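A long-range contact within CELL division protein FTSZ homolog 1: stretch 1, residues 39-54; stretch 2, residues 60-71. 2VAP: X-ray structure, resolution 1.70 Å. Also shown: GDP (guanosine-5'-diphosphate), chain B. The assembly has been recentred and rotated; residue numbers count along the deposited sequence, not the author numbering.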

# COMPACT_ATOMS: atom_id res chain seq x y z
N LYS A 39 -1.10 -15.63 -4.48
CA LYS A 39 -2.35 -15.08 -4.99
C LYS A 39 -2.62 -13.79 -4.22
O LYS A 39 -2.79 -13.81 -3.00
CB LYS A 39 -3.50 -16.07 -4.81
CG LYS A 39 -3.41 -17.29 -5.73
CD LYS A 39 -4.61 -18.20 -5.54
CE LYS A 39 -4.52 -19.42 -6.45
NZ LYS A 39 -5.68 -20.33 -6.28
N ILE A 40 -2.65 -12.67 -4.94
CA ILE A 40 -2.78 -11.35 -4.32
C ILE A 40 -4.03 -10.63 -4.82
O ILE A 40 -4.31 -10.61 -6.02
CB ILE A 40 -1.51 -10.48 -4.56
CG1 ILE A 40 -0.27 -11.17 -3.99
CG2 ILE A 40 -1.68 -9.08 -3.96
CD1 ILE A 40 1.04 -10.46 -4.28
N THR A 41 -4.77 -10.06 -3.88
CA THR A 41 -5.94 -9.24 -4.20
C THR A 41 -5.80 -7.86 -3.57
O THR A 41 -5.43 -7.73 -2.41
CB THR A 41 -7.25 -9.93 -3.74
OG1 THR A 41 -7.33 -11.24 -4.31
CG2 THR A 41 -8.47 -9.12 -4.16
N VAL A 42 -6.09 -6.82 -4.36
CA VAL A 42 -6.09 -5.45 -3.87
C VAL A 42 -7.54 -4.96 -3.80
O VAL A 42 -8.26 -4.98 -4.80
CB VAL A 42 -5.25 -4.51 -4.77
CG1 VAL A 42 -5.21 -3.10 -4.19
CG2 VAL A 42 -3.84 -5.05 -4.95
N VAL A 43 -7.96 -4.53 -2.61
CA VAL A 43 -9.32 -4.04 -2.39
C VAL A 43 -9.31 -2.54 -2.09
O VAL A 43 -8.72 -2.09 -1.11
CB VAL A 43 -10.03 -4.80 -1.23
CG1 VAL A 43 -11.48 -4.35 -1.10
CG2 VAL A 43 -9.97 -6.31 -1.46
N GLY A 44 -9.97 -1.78 -2.96
CA GLY A 44 -10.09 -0.33 -2.79
C GLY A 44 -11.47 0.06 -2.31
O GLY A 44 -12.47 -0.29 -2.95
N CYS A 45 -11.52 0.79 -1.20
CA CYS A 45 -12.79 1.11 -0.54
C CYS A 45 -13.11 2.60 -0.60
O CYS A 45 -12.27 3.44 -0.27
CB CYS A 45 -12.74 0.66 0.93
SG CYS A 45 -12.15 -1.04 1.18
N GLY A 46 -14.32 2.92 -1.03
CA GLY A 46 -14.78 4.31 -1.09
C GLY A 46 -14.28 5.06 -2.31
O GLY A 46 -13.68 4.47 -3.20
N GLY A 47 -14.53 6.37 -2.34
CA GLY A 47 -14.18 7.22 -3.48
C GLY A 47 -12.71 7.17 -3.86
O GLY A 47 -12.37 6.80 -4.99
N ALA A 48 -11.85 7.53 -2.92
CA ALA A 48 -10.40 7.54 -3.14
C ALA A 48 -9.85 6.15 -3.44
O ALA A 48 -9.00 5.99 -4.32
CB ALA A 48 -9.68 8.16 -1.95
N GLY A 49 -10.33 5.15 -2.70
CA GLY A 49 -9.95 3.75 -2.92
C GLY A 49 -10.31 3.25 -4.31
O GLY A 49 -9.52 2.54 -4.94
N ASN A 50 -11.51 3.60 -4.77
CA ASN A 50 -11.96 3.25 -6.12
C ASN A 50 -11.09 3.90 -7.19
O ASN A 50 -10.74 3.26 -8.18
CB ASN A 50 -13.43 3.63 -6.32
CG ASN A 50 -14.39 2.67 -5.63
OD1 ASN A 50 -13.99 1.83 -4.82
ND2 ASN A 50 -15.67 2.80 -5.95
N ASN A 51 -10.76 5.17 -6.98
CA ASN A 51 -9.87 5.91 -7.88
C ASN A 51 -8.50 5.24 -7.99
O ASN A 51 -7.93 5.16 -9.08
CB ASN A 51 -9.72 7.36 -7.41
CG ASN A 51 -9.04 8.25 -8.44
OD1 ASN A 51 -9.44 8.29 -9.61
ND2 ASN A 51 -8.02 8.98 -8.01
N THR A 52 -7.99 4.76 -6.85
CA THR A 52 -6.73 4.02 -6.81
C THR A 52 -6.83 2.73 -7.63
O THR A 52 -5.93 2.44 -8.43
CB THR A 52 -6.31 3.71 -5.34
OG1 THR A 52 -6.18 4.93 -4.61
CG2 THR A 52 -4.98 2.96 -5.30
N ILE A 53 -7.91 1.99 -7.45
CA ILE A 53 -8.14 0.74 -8.19
C ILE A 53 -8.20 0.97 -9.70
O ILE A 53 -7.58 0.22 -10.47
CB ILE A 53 -9.43 0.00 -7.70
CG1 ILE A 53 -9.25 -0.52 -6.27
CG2 ILE A 53 -9.83 -1.12 -8.65
CD1 ILE A 53 -8.22 -1.65 -6.10
N THR A 54 -8.93 2.00 -10.13
CA THR A 54 -9.05 2.36 -11.54
C THR A 54 -7.67 2.57 -12.18
O THR A 54 -7.38 2.03 -13.24
CB THR A 54 -9.91 3.63 -11.74
OG1 THR A 54 -11.23 3.39 -11.24
CG2 THR A 54 -10.00 4.02 -13.21
N GLY A 60 -2.12 -1.38 -15.42
CA GLY A 60 -1.85 -2.81 -15.50
C GLY A 60 -0.97 -3.32 -14.38
O GLY A 60 0.20 -3.66 -14.61
N ILE A 61 -1.52 -3.37 -13.17
CA ILE A 61 -0.82 -3.95 -12.02
C ILE A 61 -0.63 -5.45 -12.23
O ILE A 61 -1.58 -6.17 -12.57
CB ILE A 61 -1.54 -3.63 -10.67
CG1 ILE A 61 -0.74 -4.19 -9.48
CG2 ILE A 61 -2.99 -4.13 -10.67
CD1 ILE A 61 -1.12 -3.59 -8.13
N GLU A 62 0.60 -5.92 -12.06
CA GLU A 62 0.94 -7.30 -12.39
C GLU A 62 0.65 -8.28 -11.26
O GLU A 62 0.92 -8.00 -10.09
CB GLU A 62 2.41 -7.40 -12.82
CG GLU A 62 2.74 -6.60 -14.08
CD GLU A 62 4.08 -6.96 -14.68
OE1 GLU A 62 4.38 -8.16 -14.83
OE2 GLU A 62 4.85 -6.03 -15.03
N GLY A 63 0.07 -9.43 -11.63
CA GLY A 63 -0.15 -10.55 -10.72
C GLY A 63 -1.08 -10.30 -9.54
O GLY A 63 -0.97 -10.97 -8.51
N ALA A 64 -2.01 -9.36 -9.69
CA ALA A 64 -2.95 -9.03 -8.63
C ALA A 64 -4.36 -8.80 -9.15
O ALA A 64 -4.56 -8.14 -10.17
CB ALA A 64 -2.47 -7.81 -7.84
N LYS A 65 -5.33 -9.37 -8.43
CA LYS A 65 -6.75 -9.14 -8.70
C LYS A 65 -7.15 -7.81 -8.07
O LYS A 65 -6.75 -7.50 -6.95
CB LYS A 65 -7.58 -10.27 -8.10
CG LYS A 65 -9.08 -10.20 -8.39
CD LYS A 65 -9.82 -11.32 -7.67
CE LYS A 65 -11.31 -11.25 -7.92
NZ LYS A 65 -12.03 -12.38 -7.25
N THR A 66 -7.93 -7.01 -8.81
CA THR A 66 -8.41 -5.73 -8.30
C THR A 66 -9.89 -5.78 -7.96
O THR A 66 -10.72 -6.17 -8.80
CB THR A 66 -8.13 -4.57 -9.29
OG1 THR A 66 -8.59 -4.93 -10.60
CG2 THR A 66 -6.65 -4.23 -9.34
N VAL A 67 -10.22 -5.39 -6.73
CA VAL A 67 -11.60 -5.35 -6.27
C VAL A 67 -11.94 -3.94 -5.79
O VAL A 67 -11.21 -3.37 -4.97
CB VAL A 67 -11.87 -6.38 -5.14
CG1 VAL A 67 -13.30 -6.27 -4.61
CG2 VAL A 67 -11.60 -7.80 -5.63
N ALA A 68 -13.02 -3.38 -6.31
CA ALA A 68 -13.50 -2.07 -5.88
C ALA A 68 -14.82 -2.23 -5.13
O ALA A 68 -15.75 -2.87 -5.63
CB ALA A 68 -13.67 -1.14 -7.07
N ILE A 69 -14.89 -1.66 -3.93
CA ILE A 69 -16.13 -1.66 -3.16
C ILE A 69 -16.55 -0.23 -2.80
O ILE A 69 -15.70 0.63 -2.54
CB ILE A 69 -16.06 -2.57 -1.89
CG1 ILE A 69 -15.21 -1.94 -0.79
CG2 ILE A 69 -15.58 -3.98 -2.25
CD1 ILE A 69 -15.49 -2.49 0.60
N ASN A 70 -17.86 0.01 -2.81
CA ASN A 70 -18.40 1.33 -2.50
C ASN A 70 -19.87 1.25 -2.14
O ASN A 70 -20.58 0.34 -2.56
CB ASN A 70 -18.21 2.28 -3.69
CG ASN A 70 -18.03 3.73 -3.28
OD1 ASN A 70 -18.62 4.20 -2.30
ND2 ASN A 70 -17.21 4.46 -4.02
N THR A 71 -20.32 2.22 -1.35
CA THR A 71 -21.74 2.42 -1.07
C THR A 71 -22.36 3.29 -2.15
O THR A 71 -23.57 3.26 -2.37
CB THR A 71 -21.95 3.12 0.29
OG1 THR A 71 -21.16 4.31 0.34
CG2 THR A 71 -21.57 2.21 1.44
PB GDP B . -15.53 7.98 1.13
O1B GDP B . -16.74 8.23 1.99
O2B GDP B . -15.97 7.63 -0.27
O3B GDP B . -14.73 6.84 1.72
O3A GDP B . -14.65 9.33 1.12
PA GDP B . -13.51 9.66 0.02
O1A GDP B . -12.79 8.41 -0.44
O2A GDP B . -14.09 10.43 -1.14
O5' GDP B . -12.51 10.60 0.85
C5' GDP B . -11.91 10.13 2.05
C4' GDP B . -10.53 10.76 2.20
O4' GDP B . -9.73 10.45 1.06
C3' GDP B . -10.61 12.27 2.27
O3' GDP B . -10.67 12.73 3.62
C2' GDP B . -9.37 12.74 1.54
O2' GDP B . -8.28 12.91 2.46
C1' GDP B . -9.03 11.60 0.60
N9 GDP B . -9.42 11.90 -0.81
C8 GDP B . -10.55 12.50 -1.24
N7 GDP B . -10.56 12.60 -2.60
C5 GDP B . -9.41 12.06 -3.05
C6 GDP B . -8.77 11.83 -4.37
O6 GDP B . -9.34 12.18 -5.43
N1 GDP B . -7.57 11.22 -4.40
C2 GDP B . -6.94 10.83 -3.27
N2 GDP B . -5.73 10.22 -3.37
N3 GDP B . -7.47 11.01 -2.04
C4 GDP B . -8.67 11.60 -1.87
O HOH W 1 -2.70 -13.09 -7.80

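Two parallel strands, Ile 40 to Cys 45 and the one ending at Asn 70, lie side by side in one sheet, and the helix that follows the first strand folds back across them, running nearly antiparallel to the second strand. The strands are joined by a ladder that alternates in the parallel manner. Lys 65 N donates to Ile 40 O (2.9 Å), Val 42 N to Lys 65 O (2.8 Å), Val 67 N to Val 42 O (2.8 Å), Gly 44 N to Val 67 O (2.8 Å), Ile 69 N to Gly 44 O (2.9 Å) and Gly 46 N to Ile 69 O (3.1 Å). In this ladder the even residues of the first stretch and the odd residues of the second do the bonding. At the open end, a water accepts from Ile 40 N (2.9 Å) and donates to Gly 63 O (2.8 Å), bridging Ile 40 to the loop before the second strand, where no direct bond links that pair.

Side chains alternate between the two faces. On one, Thr 41, Val 43 and Cys 45 neighbour Lys 65, Val 67 and Ile 69, and the branches mesh in a stagger: Thr 41 CG2 reaches forward to Val 67 CG2 (3.7 Å) and Val 43 CG1 to Ile 69 CG2 (4.3 Å). Cys 45 SG lies against Ile 69 CD1 of its own register partner (3.7 Å). Lys 65 begins on this face, but its extended chain leads its end away.

The other face, of Ile 40, Val 42 and Gly 44 beside Ala 64, Thr 66 and Ala 68, is where the helix packs. Val 42 CG2 meets Ala 64 CB (4.2 Å) and lies 4.4 Å from Ile 61 CD1. Farther along come Gly 44, with no side chain, and Ala 68, with only a methyl, and here the helix sits down. Ile 53 is the bump for this hollow: its CG2 packs on Ala 68 CB at 4.2 Å and lies 3.9 Å from Thr 66 CB, while CD1 comes to 3.6 Å from Val 67 O. The absence of a side chain at Gly 44 is essential to the fit, since a CB there would fall 2.3 Å from Gly 49 O. Gly 49 returns the favour: its own CB would lie 2.4 Å from Cys 45 N. Two glycines thus let helix and strand backbones close up.

At the strand-to-helix turn, Asn 50 and Asn 70 bring their polar ends together. Gly 46 takes positive phi, and a CB on it would strike GDP O3B (2.4 Å). Space is kept for the nucleotide, whose phosphates accept from Gly 47 N (to O2B, 2.8 Å) and Ala 48 N (to O1A, 2.8 Å).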